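Local coordinates for nicotinate-nucleotide pyrophosphorylase (Francisella tularensis subsp. tularensis, PDB 3TQV), which catalyses the transfer of phosphoribose from 5-phospho-alpha-D-ribose 1-diphosphate to quinolinate with loss of carbon dioxide, giving nicotinate ribonucleotide for NAD(+) biosynthesis, at the interface of chains A and B. Coordinates in Å, arbitrary orientation; residue numbers count along the deposited sequence, not the author numbering. Chains: chain A/B, Nicotinate-nucleotide pyrophosphorylase.

The interface of chains A and B. Residues chain A 36-37; chain B 168-169, 171-173, 199.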
# COMPACT_ATOMS: atom_id res chain seq x y z
N ILE A 36 11.97 2.01 22.82
CA ILE A 36 12.45 1.48 24.08
C ILE A 36 13.61 0.48 23.95
O ILE A 36 14.40 0.35 24.88
CB ILE A 36 11.31 0.84 24.93
CG1 ILE A 36 10.88 -0.51 24.37
CG2 ILE A 36 10.13 1.79 25.05
CD1 ILE A 36 9.95 -1.26 25.29
N THR A 37 13.71 -0.21 22.81
CA THR A 37 14.70 -1.28 22.63
C THR A 37 16.08 -0.72 22.26
O THR A 37 17.11 -1.38 22.44
CB THR A 37 14.25 -2.31 21.55
OG1 THR A 37 12.99 -2.89 21.92
CG2 THR A 37 15.29 -3.43 21.37
N LEU B 168 7.64 0.56 18.37
CA LEU B 168 8.91 0.52 19.09
C LEU B 168 8.73 0.78 20.59
O LEU B 168 9.67 0.67 21.38
CB LEU B 168 9.93 1.49 18.48
CG LEU B 168 10.35 1.26 17.02
CD1 LEU B 168 10.98 2.51 16.40
CD2 LEU B 168 11.28 0.04 16.86
N PHE B 169 7.49 1.08 20.99
CA PHE B 169 7.21 1.51 22.36
C PHE B 169 6.50 0.47 23.24
O PHE B 169 6.79 0.35 24.43
CB PHE B 169 6.39 2.80 22.32
CG PHE B 169 5.13 2.67 21.54
CD1 PHE B 169 3.98 2.16 22.13
CD2 PHE B 169 5.09 3.03 20.20
CE1 PHE B 169 2.82 2.03 21.41
CE2 PHE B 169 3.93 2.91 19.47
CZ PHE B 169 2.80 2.41 20.07
N ALA B 171 6.57 -2.82 23.18
CA ALA B 171 7.21 -4.11 23.39
C ALA B 171 8.68 -4.09 23.02
O ALA B 171 9.13 -3.23 22.26
CB ALA B 171 6.49 -5.16 22.61
N TYR B 172 9.43 -5.05 23.58
CA TYR B 172 10.88 -5.11 23.39
C TYR B 172 11.18 -6.09 22.30
O TYR B 172 10.60 -7.16 22.29
CB TYR B 172 11.57 -5.64 24.65
CG TYR B 172 11.94 -4.60 25.66
CD1 TYR B 172 12.65 -3.45 25.29
CD2 TYR B 172 11.61 -4.76 27.00
CE1 TYR B 172 13.01 -2.50 26.24
CE2 TYR B 172 11.96 -3.81 27.95
CZ TYR B 172 12.66 -2.68 27.57
OH TYR B 172 13.00 -1.75 28.52
N LEU B 173 12.09 -5.75 21.38
CA LEU B 173 12.53 -6.71 20.36
C LEU B 173 14.02 -6.67 20.20
O LEU B 173 14.55 -5.81 19.51
CB LEU B 173 11.85 -6.48 19.00
CG LEU B 173 12.21 -7.51 17.92
CD1 LEU B 173 12.26 -8.95 18.47
CD2 LEU B 173 11.27 -7.44 16.71
N LYS B 199 6.94 -4.73 30.29
CA LYS B 199 6.98 -4.91 28.85
C LYS B 199 7.33 -6.34 28.46
O LYS B 199 8.08 -7.03 29.15
CB LYS B 199 7.99 -3.95 28.22
CG LYS B 199 7.76 -2.50 28.58
CD LYS B 199 6.50 -1.95 27.95
CE LYS B 199 6.27 -0.52 28.37
NZ LYS B 199 5.09 0.06 27.70
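The phenol ring of B:Tyr172 takes the side-chain tip of A:Ile36 on one face: methyl CD1 sits 3.6 Å from the ring centroid, off the ring centre on the CD1/CE1 side, in a CH-pi contact. The backbone carbonyl oxygen of A:Ile36 and the hydroxyl oxygen OG1 of A:Thr37 lie at the ring's edge, in its plane. Isoleucine and tyrosine side chains run nearly perpendicular. In A:Ile36, a chi1 of 75° places CG1 over the main chain, flanked by N and C, and an extended chi2 of 170° carries CD1 outward to the ring. Beyond the tip, CG of B:Lys199 is 4.1 Å from CD1, an aliphatic contact beside the aromatic one. The CG2 branch turns instead to the B:Phe169 backbone, 4.0 Å from its CA and near its carbonyl oxygen as well. Hydrogen bonds to the main chain of B flank this apolar contact. The amide N of A:Ile36, at the start of 3-10 helix 36-40, donates to O of B:Leu168 over 3.0 Å, tilted 32° from the carbonyl plane. The short helix thus docks between the loop at B:Leu168 and strand 171-174 of chain B, one of two symmetry-related patches in a two-fold dimer that is probably the homodimer from which the hexamer is built. On the strand side, OG1 of A:Thr37 accepts a nearly straight bond from the backbone N of B:Leu173, 3.1 Å away.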